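Local structure of probable arabinosyltransferase B (Mycobacterium tuberculosis H37Rv, 7BVF) at residues G95-T101 with A113-S119; V131-V135 with T157-F161; L278-V283 with Y384-M389; L373-V377 with A608-V612. The protein polymerises arabinose into the arabinan of the mycobacterial cell-wall arabinogalactan, acting as a membrane-bound arabinosyltransferase. All coordinates share one frame; numbering follows the deposited sequence.

Interaction 1 (G95-T101 with A113-S119)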
loop_
_atom_site.group_PDB
_atom_site.type_symbol
_atom_site.label_atom_id
_atom_site.label_comp_id
_atom_site.label_asym_id
_atom_site.label_seq_id
_atom_site.Cartn_x
_atom_site.Cartn_y
_atom_site.Cartn_z
ATOM N N GLY A 95 49.839 -16.078 -9.202
ATOM C CA GLY A 95 48.857 -16.879 -8.501
ATOM C C GLY A 95 48.221 -18.000 -9.295
ATOM O O GLY A 95 48.501 -19.176 -9.049
ATOM N N GLY A 96 47.386 -17.660 -10.264
ATOM C CA GLY A 96 46.600 -18.655 -10.955
ATOM C C GLY A 96 45.473 -19.203 -10.096
ATOM O O GLY A 96 45.459 -19.082 -8.873
ATOM N N VAL A 97 44.502 -19.814 -10.767
ATOM C CA VAL A 97 43.354 -20.443 -10.124
ATOM C C VAL A 97 43.386 -21.905 -10.538
ATOM O O VAL A 97 42.873 -22.270 -11.600
ATOM C CB VAL A 97 42.032 -19.779 -10.518
ATOM C CG1 VAL A 97 40.859 -20.537 -9.935
ATOM C CG2 VAL A 97 42.010 -18.339 -10.057
ATOM N N VAL A 98 43.992 -22.751 -9.702
ATOM C CA VAL A 98 44.197 -24.146 -10.080
ATOM C C VAL A 98 42.868 -24.852 -10.294
ATOM O O VAL A 98 42.780 -25.802 -11.080
ATOM C CB VAL A 98 45.053 -24.861 -9.017
ATOM C CG1 VAL A 98 44.400 -24.763 -7.665
ATOM C CG2 VAL A 98 45.277 -26.311 -9.390
ATOM N N LEU A 99 41.811 -24.390 -9.636
ATOM C CA LEU A 99 40.528 -25.071 -9.721
ATOM C C LEU A 99 39.437 -24.107 -9.295
ATOM O O LEU A 99 39.479 -23.571 -8.186
ATOM C CB LEU A 99 40.526 -26.321 -8.837
ATOM C CG LEU A 99 39.393 -27.334 -8.949
ATOM C CD1 LEU A 99 39.933 -28.690 -8.561
ATOM C CD2 LEU A 99 38.224 -26.960 -8.061
ATOM N N GLY A 100 38.471 -23.885 -10.178
ATOM C CA GLY A 100 37.328 -23.054 -9.874
ATOM C C GLY A 100 36.041 -23.768 -10.234
ATOM O O GLY A 100 36.049 -24.868 -10.786
ATOM N N THR A 101 34.944 -23.121 -9.901
ATOM C CA THR A 101 33.619 -23.636 -10.195
ATOM C C THR A 101 32.816 -22.717 -11.100
ATOM O O THR A 101 32.051 -23.204 -11.939
ATOM C CB THR A 101 32.870 -23.887 -8.878
ATOM O OG1 THR A 101 33.324 -25.113 -8.296
ATOM C CG2 THR A 101 31.413 -23.963 -9.089
ATOM N N ALA A 113 30.529 -19.807 -5.079
ATOM C CA ALA A 113 31.412 -20.672 -5.857
ATOM C C ALA A 113 32.572 -21.081 -4.963
ATOM O O ALA A 113 32.702 -20.610 -3.830
ATOM C CB ALA A 113 31.908 -19.993 -7.132
ATOM N N LEU A 114 33.421 -21.959 -5.485
ATOM C CA LEU A 114 34.534 -22.518 -4.734
ATOM C C LEU A 114 35.816 -22.319 -5.523
ATOM O O LEU A 114 35.853 -22.592 -6.725
ATOM C CB LEU A 114 34.305 -24.002 -4.450
ATOM C CG LEU A 114 35.352 -24.750 -3.636
ATOM C CD1 LEU A 114 34.664 -25.670 -2.663
ATOM C CD2 LEU A 114 36.263 -25.539 -4.548
ATOM N N PHE A 115 36.864 -21.850 -4.849
ATOM C CA PHE A 115 38.145 -21.589 -5.483
ATOM C C PHE A 115 39.272 -22.164 -4.638
ATOM O O PHE A 115 39.161 -22.271 -3.416
ATOM C CB PHE A 115 38.360 -20.093 -5.700
ATOM C CG PHE A 115 37.401 -19.484 -6.675
ATOM C CD1 PHE A 115 37.624 -19.574 -8.033
ATOM C CD2 PHE A 115 36.273 -18.827 -6.236
ATOM C CE1 PHE A 115 36.740 -19.021 -8.930
ATOM C CE2 PHE A 115 35.392 -18.271 -7.134
ATOM C CZ PHE A 115 35.624 -18.369 -8.477
ATOM N N VAL A 116 40.362 -22.527 -5.309
ATOM C CA VAL A 116 41.520 -23.174 -4.699
ATOM C C VAL A 116 42.750 -22.307 -4.945
ATOM O O VAL A 116 43.830 -22.813 -5.263
ATOM C CB VAL A 116 41.708 -24.607 -5.228
ATOM C CG1 VAL A 116 42.660 -25.391 -4.346
ATOM C CG2 VAL A 116 40.376 -25.317 -5.288
ATOM N N VAL A 117 42.585 -20.988 -4.826
ATOM C CA VAL A 117 43.546 -20.052 -5.408
ATOM C C VAL A 117 44.925 -20.200 -4.769
ATOM O O VAL A 117 45.065 -20.582 -3.603
ATOM C CB VAL A 117 43.024 -18.609 -5.302
ATOM C CG1 VAL A 117 41.983 -18.362 -6.365
ATOM C CG2 VAL A 117 42.403 -18.375 -3.954
ATOM N N VAL A 118 45.958 -19.920 -5.564
ATOM C CA VAL A 118 47.344 -20.259 -5.249
ATOM C C VAL A 118 48.199 -18.997 -5.264
ATOM O O VAL A 118 49.308 -18.995 -5.808
ATOM C CB VAL A 118 47.892 -21.321 -6.222
ATOM C CG1 VAL A 118 49.192 -21.916 -5.704
ATOM C CG2 VAL A 118 46.875 -22.418 -6.428
ATOM N N SER A 119 47.669 -17.903 -4.719
ATOM C CA SER A 119 48.250 -16.587 -4.954
ATOM C C SER A 119 49.715 -16.541 -4.527
ATOM O O SER A 119 50.198 -17.373 -3.755
ATOM C CB SER A 119 47.461 -15.511 -4.211
ATOM O OG SER A 119 47.611 -15.646 -2.811
#
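Val98 CG1 lies between Val116 and Val118, 3.6 Å from Val116 CB and 3.6 Å from Val118 CG2. Its chi1 of 57° puts this methyl between the backbone N and the carbonyl carbon. Leu99 follows on the same face of the pair, with its CB 3.7 Å from Val116 CG2, so two successive residues of 95-101 meet a single valine. Val98 has helix-like backbone angles in a mostly extended run, which probably lets both face Val116. On the opposite face, Val97 splits its branches: CG2 lies alongside Val117, 3.7 Å from CG1 of that residue, while CG1 reaches the edge of the Phe115 ring, 3.9 Å from CD1. Two weak backbone hydrogen bonds tie the runs together, Val118 N to Gly96 O at 3.4 Å and the more bent Val116 N to Leu99 O at 3.2 Å. The chains run antiparallel but are not bonded as a regular beta sheet, and Gly95 at one end comes close enough for its CA to make a CH···O contact with Val118 O. Further out, Phe115 has a cation-pi partner in Lys104, and the OG of Ser119 bonds to Arg122 O. Backbone bonds from Phe115 to Thr126 and from Val117 to Asp124 hold 113-119 beside strand 122-126, while Val97 and Gly100 bond to Asp191 and Phe189. Within the concanavalin-like domain, the face with Val98, Leu99, Val116 and Val118 packs against helix 85-89 (Val87, Val88) and strand 78-81 (Ala81).

Interaction 2 (V131-V135 with T157-F161)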
loop_
_atom_site.group_PDB
_atom_site.type_symbol
_atom_site.label_atom_id
_atom_site.label_comp_id
_atom_site.label_asym_id
_atom_site.label_seq_id
_atom_site.Cartn_x
_atom_site.Cartn_y
_atom_site.Cartn_z
ATOM N N VAL A 131 36.734 -18.105 4.102
ATOM C CA VAL A 131 38.019 -18.753 3.856
ATOM C C VAL A 131 37.999 -20.082 4.602
ATOM O O VAL A 131 38.133 -20.123 5.825
ATOM C CB VAL A 131 39.198 -17.881 4.291
ATOM C CG1 VAL A 131 40.505 -18.620 4.064
ATOM C CG2 VAL A 131 39.190 -16.573 3.535
ATOM N N ILE A 132 37.824 -21.177 3.865
ATOM C CA ILE A 132 37.783 -22.489 4.495
ATOM C C ILE A 132 39.162 -22.876 5.006
ATOM O O ILE A 132 39.312 -23.324 6.148
ATOM C CB ILE A 132 37.223 -23.532 3.518
ATOM C CG1 ILE A 132 35.715 -23.373 3.393
ATOM C CG2 ILE A 132 37.538 -24.919 3.983
ATOM C CD1 ILE A 132 35.138 -24.239 2.337
ATOM N N LEU A 133 40.193 -22.700 4.185
ATOM C CA LEU A 133 41.542 -22.987 4.657
ATOM C C LEU A 133 42.534 -22.087 3.939
ATOM O O LEU A 133 42.298 -21.663 2.808
ATOM C CB LEU A 133 41.915 -24.459 4.453
ATOM C CG LEU A 133 43.082 -24.983 5.292
ATOM C CD1 LEU A 133 42.944 -24.546 6.735
ATOM C CD2 LEU A 133 43.193 -26.485 5.206
ATOM N N SER A 134 43.648 -21.803 4.609
ATOM C CA SER A 134 44.707 -20.982 4.036
ATOM C C SER A 134 46.037 -21.397 4.643
ATOM O O SER A 134 46.139 -21.552 5.863
ATOM C CB SER A 134 44.452 -19.493 4.284
ATOM O OG SER A 134 45.650 -18.748 4.173
ATOM N N VAL A 135 47.044 -21.578 3.796
ATOM C CA VAL A 135 48.374 -22.010 4.216
ATOM C C VAL A 135 49.423 -21.247 3.412
ATOM O O VAL A 135 49.292 -21.127 2.185
ATOM C CB VAL A 135 48.544 -23.528 4.048
ATOM C CG1 VAL A 135 49.992 -23.927 4.223
ATOM C CG2 VAL A 135 47.686 -24.270 5.044
ATOM N N THR A 157 32.089 -29.066 5.037
ATOM C CA THR A 157 32.810 -28.409 3.952
ATOM C C THR A 157 34.304 -28.343 4.274
ATOM O O THR A 157 34.946 -27.304 4.140
ATOM C CB THR A 157 32.229 -27.023 3.681
ATOM O OG1 THR A 157 30.809 -27.072 3.834
ATOM C CG2 THR A 157 32.530 -26.609 2.258
ATOM N N PHE A 158 34.875 -29.453 4.722
ATOM C CA PHE A 158 36.234 -29.463 5.243
ATOM C C PHE A 158 37.266 -29.512 4.116
ATOM O O PHE A 158 36.952 -29.835 2.972
ATOM C CB PHE A 158 36.393 -30.637 6.203
ATOM C CG PHE A 158 35.175 -30.877 7.046
ATOM C CD1 PHE A 158 34.747 -29.922 7.948
ATOM C CD2 PHE A 158 34.440 -32.038 6.919
ATOM C CE1 PHE A 158 33.627 -30.121 8.716
ATOM C CE2 PHE A 158 33.315 -32.243 7.690
ATOM C CZ PHE A 158 32.910 -31.281 8.589
ATOM N N ALA A 159 38.522 -29.189 4.459
ATOM C CA ALA A 159 39.552 -28.924 3.455
ATOM C C ALA A 159 40.838 -29.730 3.590
ATOM O O ALA A 159 41.583 -29.801 2.607
ATOM C CB ALA A 159 39.923 -27.438 3.450
ATOM N N ASN A 160 41.171 -30.259 4.767
ATOM C CA ASN A 160 42.086 -31.393 4.916
ATOM C C ASN A 160 43.329 -31.401 4.024
ATOM O O ASN A 160 43.456 -32.278 3.168
ATOM C CB ASN A 160 41.315 -32.696 4.690
ATOM C CG ASN A 160 42.106 -33.923 5.105
ATOM O OD1 ASN A 160 43.136 -33.816 5.767
ATOM N ND2 ASN A 160 41.630 -35.096 4.709
ATOM N N PHE A 161 44.241 -30.443 4.176
ATOM C CA PHE A 161 45.524 -30.555 3.480
ATOM C C PHE A 161 46.277 -31.763 4.025
ATOM O O PHE A 161 46.758 -31.739 5.161
ATOM C CB PHE A 161 46.382 -29.301 3.644
ATOM C CG PHE A 161 45.845 -28.070 2.963
ATOM C CD1 PHE A 161 44.590 -28.045 2.388
ATOM C CD2 PHE A 161 46.630 -26.937 2.872
ATOM C CE1 PHE A 161 44.122 -26.899 1.772
ATOM C CE2 PHE A 161 46.168 -25.798 2.250
ATOM C CZ PHE A 161 44.915 -25.779 1.702
#
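The carbonyl O of Thr157 is touched by two methyls of Ile132, CG2 at 3.5 Å and CD1 at 3.6 Å; these are van der Waals touches, and no hydrogen bond joins 131-135 to 157-161. The same isoleucine extends its CD1 to the CG2 methyl of Thr157, the two side chains crossing at about a right angle. Its other branch, CG2, is anti to the backbone N (CG1 at chi1 -76°) and meets Ala159 CB at 3.5 Å. Ala159 CB is shared, for Leu133 CB touches it at 3.7 Å. Beyond the alanine, Leu133 and Phe161 approach from opposite directions. Leu133 CD2 stands over one face of the Phe161 ring, 3.6 Å from its centroid and 18° off the normal, a CH-pi contact. Val135 slides past the ring obliquely, its CG2 3.5 Å from Phe161 CE2.

Ile132 and Leu133 can both turn to 157-161 because they form a classic beta bulge opposite Val125 of strand 122-126. The two-residue step places consecutive side chains on the loop, while Ser134 points away and Val135 returns to it. Backbone bonds from Leu133 to Val125 and from Val135 to Val123 fix the strand, and Ile132 O accepts a bond from Ser174 OG. Phe161 also packs on Val125 and Ile148. The two segments run nearly in the same direction, yet the loop covers the strand pair through side chains instead of extending it as another strand. In this concanavalin-like domain, cohesion between the segments therefore comes from close methyl and ring contacts, with backbone polarity satisfied at least partly by other neighbours.

Interaction 3 (L278-V283 with Y384-M389)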
loop_
_atom_site.group_PDB
_atom_site.type_symbol
_atom_site.label_atom_id
_atom_site.label_comp_id
_atom_site.label_asym_id
_atom_site.label_seq_id
_atom_site.Cartn_x
_atom_site.Cartn_y
_atom_site.Cartn_z
ATOM N N LEU A 278 -32.238 -16.773 -30.830
ATOM C CA LEU A 278 -31.409 -15.604 -31.090
ATOM C C LEU A 278 -30.354 -15.417 -30.011
ATOM O O LEU A 278 -29.246 -14.955 -30.302
ATOM C CB LEU A 278 -32.291 -14.361 -31.195
ATOM C CG LEU A 278 -31.663 -13.104 -31.790
ATOM C CD1 LEU A 278 -31.321 -13.314 -33.251
ATOM C CD2 LEU A 278 -32.603 -11.928 -31.625
ATOM N N THR A 279 -30.671 -15.776 -28.767
ATOM C CA THR A 279 -29.678 -15.697 -27.701
ATOM C C THR A 279 -28.511 -16.635 -27.975
ATOM O O THR A 279 -27.345 -16.259 -27.801
ATOM C CB THR A 279 -30.324 -16.028 -26.358
ATOM O OG1 THR A 279 -31.494 -15.226 -26.181
ATOM C CG2 THR A 279 -29.364 -15.738 -25.235
ATOM N N ASP A 280 -28.807 -17.860 -28.413
ATOM C CA ASP A 280 -27.748 -18.806 -28.745
ATOM C C ASP A 280 -26.906 -18.302 -29.903
ATOM O O ASP A 280 -25.676 -18.421 -29.883
ATOM C CB ASP A 280 -28.351 -20.167 -29.081
ATOM C CG ASP A 280 -29.261 -20.676 -27.999
ATOM O OD1 ASP A 280 -28.897 -20.542 -26.815
ATOM O OD2 ASP A 280 -30.341 -21.204 -28.326
ATOM N N ALA A 281 -27.553 -17.748 -30.929
ATOM C CA ALA A 281 -26.807 -17.201 -32.058
ATOM C C ALA A 281 -25.866 -16.091 -31.607
ATOM O O ALA A 281 -24.690 -16.059 -31.992
ATOM C CB ALA A 281 -27.771 -16.691 -33.124
ATOM N N VAL A 282 -26.366 -15.178 -30.772
ATOM C CA VAL A 282 -25.541 -14.070 -30.302
ATOM C C VAL A 282 -24.363 -14.583 -29.486
ATOM O O VAL A 282 -23.232 -14.113 -29.646
ATOM C CB VAL A 282 -26.390 -13.071 -29.497
ATOM C CG1 VAL A 282 -25.498 -12.076 -28.788
ATOM C CG2 VAL A 282 -27.361 -12.352 -30.410
ATOM N N VAL A 283 -24.601 -15.556 -28.606
ATOM C CA VAL A 283 -23.518 -16.042 -27.755
ATOM C C VAL A 283 -22.460 -16.760 -28.582
ATOM O O VAL A 283 -21.257 -16.568 -28.372
ATOM C CB VAL A 283 -24.075 -16.939 -26.637
ATOM C CG1 VAL A 283 -22.948 -17.612 -25.894
ATOM C CG2 VAL A 283 -24.897 -16.120 -25.678
ATOM N N TYR A 384 -32.924 -14.643 -19.818
ATOM C CA TYR A 384 -31.972 -15.296 -20.707
ATOM C C TYR A 384 -30.961 -14.302 -21.257
ATOM O O TYR A 384 -29.766 -14.608 -21.347
ATOM C CB TYR A 384 -32.712 -16.000 -21.839
ATOM C CG TYR A 384 -33.215 -17.363 -21.444
ATOM C CD1 TYR A 384 -32.473 -18.500 -21.710
ATOM C CD2 TYR A 384 -34.421 -17.511 -20.781
ATOM C CE1 TYR A 384 -32.923 -19.744 -21.339
ATOM C CE2 TYR A 384 -34.880 -18.753 -20.405
ATOM C CZ TYR A 384 -34.127 -19.865 -20.686
ATOM O OH TYR A 384 -34.580 -21.107 -20.317
ATOM N N TRP A 385 -31.413 -13.100 -21.612
ATOM C CA TRP A 385 -30.474 -12.101 -22.108
ATOM C C TRP A 385 -29.503 -11.662 -21.020
ATOM O O TRP A 385 -28.318 -11.443 -21.295
ATOM C CB TRP A 385 -31.230 -10.909 -22.680
ATOM C CG TRP A 385 -31.732 -11.163 -24.056
ATOM C CD1 TRP A 385 -33.010 -11.450 -24.420
ATOM C CD2 TRP A 385 -30.960 -11.173 -25.259
ATOM N NE1 TRP A 385 -33.086 -11.630 -25.778
ATOM C CE2 TRP A 385 -31.838 -11.465 -26.315
ATOM C CE3 TRP A 385 -29.609 -10.959 -25.545
ATOM C CZ2 TRP A 385 -31.412 -11.547 -27.635
ATOM C CZ3 TRP A 385 -29.190 -11.042 -26.851
ATOM C CH2 TRP A 385 -30.086 -11.332 -27.881
ATOM N N ALA A 386 -29.972 -11.553 -19.777
ATOM C CA ALA A 386 -29.080 -11.191 -18.682
ATOM C C ALA A 386 -28.029 -12.264 -18.454
ATOM O O ALA A 386 -26.846 -11.954 -18.282
ATOM C CB ALA A 386 -29.882 -10.953 -17.407
ATOM N N ALA A 387 -28.442 -13.532 -18.453
ATOM C CA ALA A 387 -27.482 -14.618 -18.286
ATOM C C ALA A 387 -26.442 -14.605 -19.398
ATOM O O ALA A 387 -25.236 -14.691 -19.136
ATOM C CB ALA A 387 -28.210 -15.960 -18.241
ATOM N N ALA A 388 -26.892 -14.481 -20.649
ATOM C CA ALA A 388 -25.967 -14.473 -21.780
ATOM C C ALA A 388 -24.971 -13.328 -21.675
ATOM O O ALA A 388 -23.758 -13.525 -21.828
ATOM C CB ALA A 388 -26.746 -14.378 -23.087
ATOM N N MET A 389 -25.464 -12.120 -21.406
ATOM C CA MET A 389 -24.591 -10.954 -21.406
ATOM C C MET A 389 -23.611 -10.982 -20.241
ATOM O O MET A 389 -22.447 -10.600 -20.401
ATOM C CB MET A 389 -25.433 -9.686 -21.385
ATOM C CG MET A 389 -26.111 -9.408 -22.705
ATOM S SD MET A 389 -24.946 -9.550 -24.069
ATOM C CE MET A 389 -26.052 -9.932 -25.417
#
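Tyr384 meets the helix 278-283 through its backbone: its carbonyl O lies 4.1 Å from Thr279 CG2, while its side chain packs on Leu370 and Pro371. Trp385 makes the broadest contact. Its CB does not aim straight at the other helix, but with chi1 -80° and chi2 104° the indole swings across the gap. Thr279 OG1 sits over one face of the indole, 3.8 Å from CE2 and displaced toward the rim. At the ring edge, Leu278 CD2 approaches CZ2, and Val282 CG2 lies 3.9 Å from CH2. One turn on, Ala388 brings its small CB between two branched residues, 3.6 Å from Thr279 CG2 and 3.6 Å from Val283 CG2. Met389 starts away from the partner, but its bent chain returns CE to 4.0 Å from Val282 CG1, near the plane of the Trp385 indole at its edge. Trp362 of helix 353-369 touches Thr279, Val283 and Ala388 together, and its NE1 hydrogen-bonds to Asp280 OD1; Asp280 also forms a salt bridge with Arg367. With axes 10.4 Å apart and only 11° from parallel, the two segments show the side-by-side helix packing of the membrane domain of a GT-C family glycosyltransferase.

Interaction 4 (L373-V377 with A608-V612)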
loop_
_atom_site.group_PDB
_atom_site.type_symbol
_atom_site.label_atom_id
_atom_site.label_comp_id
_atom_site.label_asym_id
_atom_site.label_seq_id
_atom_site.Cartn_x
_atom_site.Cartn_y
_atom_site.Cartn_z
ATOM N N LEU A 373 -35.060 -23.013 -11.744
ATOM C CA LEU A 373 -35.438 -22.046 -10.730
ATOM C C LEU A 373 -36.880 -21.616 -10.950
ATOM O O LEU A 373 -37.246 -20.479 -10.645
ATOM C CB LEU A 373 -34.510 -20.833 -10.762
ATOM C CG LEU A 373 -33.023 -21.064 -11.010
ATOM C CD1 LEU A 373 -32.317 -19.743 -11.212
ATOM C CD2 LEU A 373 -32.409 -21.812 -9.859
ATOM N N GLY A 374 -37.692 -22.498 -11.517
ATOM C CA GLY A 374 -39.113 -22.274 -11.597
ATOM C C GLY A 374 -39.580 -21.851 -12.970
ATOM O O GLY A 374 -38.783 -21.529 -13.854
ATOM N N PRO A 375 -40.897 -21.851 -13.174
ATOM C CA PRO A 375 -41.466 -21.436 -14.460
ATOM C C PRO A 375 -41.457 -19.937 -14.709
ATOM O O PRO A 375 -42.043 -19.496 -15.701
ATOM C CB PRO A 375 -42.912 -21.955 -14.376
ATOM C CG PRO A 375 -42.918 -22.939 -13.256
ATOM C CD PRO A 375 -41.917 -22.428 -12.289
ATOM N N ALA A 376 -40.831 -19.139 -13.849
ATOM C CA ALA A 376 -40.725 -17.706 -14.082
ATOM C C ALA A 376 -39.373 -17.293 -14.632
ATOM O O ALA A 376 -39.304 -16.345 -15.417
ATOM C CB ALA A 376 -40.995 -16.927 -12.794
ATOM N N VAL A 377 -38.297 -17.975 -14.238
ATOM C CA VAL A 377 -36.995 -17.699 -14.836
ATOM C C VAL A 377 -36.988 -18.133 -16.293
ATOM O O VAL A 377 -36.639 -17.355 -17.186
ATOM C CB VAL A 377 -35.875 -18.380 -14.033
ATOM C CG1 VAL A 377 -34.529 -17.928 -14.542
ATOM C CG2 VAL A 377 -36.020 -18.052 -12.564
ATOM N N ALA A 608 -29.657 -13.840 -13.957
ATOM C CA ALA A 608 -30.941 -14.258 -14.506
ATOM C C ALA A 608 -31.998 -14.404 -13.423
ATOM O O ALA A 608 -33.191 -14.267 -13.704
ATOM C CB ALA A 608 -30.783 -15.570 -15.268
ATOM N N LEU A 609 -31.586 -14.690 -12.189
ATOM C CA LEU A 609 -32.531 -14.791 -11.082
ATOM C C LEU A 609 -32.889 -13.418 -10.533
ATOM O O LEU A 609 -34.055 -13.151 -10.218
ATOM C CB LEU A 609 -31.944 -15.670 -9.980
ATOM C CG LEU A 609 -32.725 -15.801 -8.673
ATOM C CD1 LEU A 609 -33.905 -16.737 -8.848
ATOM C CD2 LEU A 609 -31.817 -16.273 -7.554
ATOM N N THR A 610 -31.899 -12.533 -10.414
ATOM C CA THR A 610 -32.186 -11.179 -9.953
ATOM C C THR A 610 -33.072 -10.432 -10.943
ATOM O O THR A 610 -33.939 -9.651 -10.537
ATOM C CB THR A 610 -30.887 -10.418 -9.715
ATOM O OG1 THR A 610 -30.107 -11.113 -8.739
ATOM C CG2 THR A 610 -31.178 -9.025 -9.211
ATOM N N THR A 611 -32.880 -10.658 -12.244
ATOM C CA THR A 611 -33.720 -9.997 -13.235
ATOM C C THR A 611 -35.190 -10.362 -13.077
ATOM O O THR A 611 -36.060 -9.586 -13.484
ATOM C CB THR A 611 -33.230 -10.349 -14.639
ATOM O OG1 THR A 611 -31.849 -9.997 -14.756
ATOM C CG2 THR A 611 -34.003 -9.584 -15.688
ATOM N N VAL A 612 -35.487 -11.509 -12.476
ATOM C CA VAL A 612 -36.869 -11.875 -12.205
ATOM C C VAL A 612 -37.315 -11.387 -10.830
ATOM O O VAL A 612 -38.477 -11.011 -10.655
ATOM C CB VAL A 612 -37.051 -13.396 -12.334
ATOM C CG1 VAL A 612 -38.492 -13.782 -12.097
ATOM C CG2 VAL A 612 -36.598 -13.860 -13.699
#
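In the GT-C membrane domain, the loop joining helices 353-369 and 381-395 rests on helix 603-613 through Leu373, Ala376 and Val377. Val612 carries one end of the contact with both of its methyls. CG1, anti to the backbone N (chi1 -178°), meets Ala376 CB at 4.1 Å; CG2 fits against the loop backbone, 4.0 Å from Val377 CA and 4.1 Å from Ala376 O. Val377 also meets the helix, its CG1 4.0 Å from the carbonyl O of Ala608 and its CG2 near Leu609 CD1. Ala608, Leu609 and Val612 fall on one side of the helix by their three- and four-residue spacing, the usual way a helix presents an apolar strip. That strip docks the connection between two helices of the bundle, with no hydrogen bond crossing the interface. At the other end of the loop segment, Leu373 and Leu609 cross at about a right angle and touch through their CD1 methyls, 4.1 Å apart. Leu373 also packs on Pro570 and Leu574 of helix 570-584, and Ala376 on Ser565. Ala608 and Val612 reach Ala387 and Ala383 of helix 381-395, while the side chain of Leu609 lies about 11 Å from a bound cardiolipin.

How the interactions relate
Interactions 1 and 2 belong to the concanavalin-like domain, their centres 13 Å apart, and both are mostly buried and border strand 122-126. Only interaction 1 has hydrogen bonds between its own segments, both weak; interaction 2 relies on methyl and ring contacts. Interactions 3 and 4 lie on the opposite side of the chain's centre, in the membrane domain, more than 70 Å between centres from the first two. Helix 381-395 carries one segment of interaction 3 and flanks the 608-612 helix of interaction 4; the two touch directly, Ala386 CB against Thr611 OG1 and Ala387 CB against Ala608 CB. Interaction 3 is partly exposed and uses an indole, whereas interaction 4 is more buried and joins only aliphatic side chains, which also touch backbone atoms.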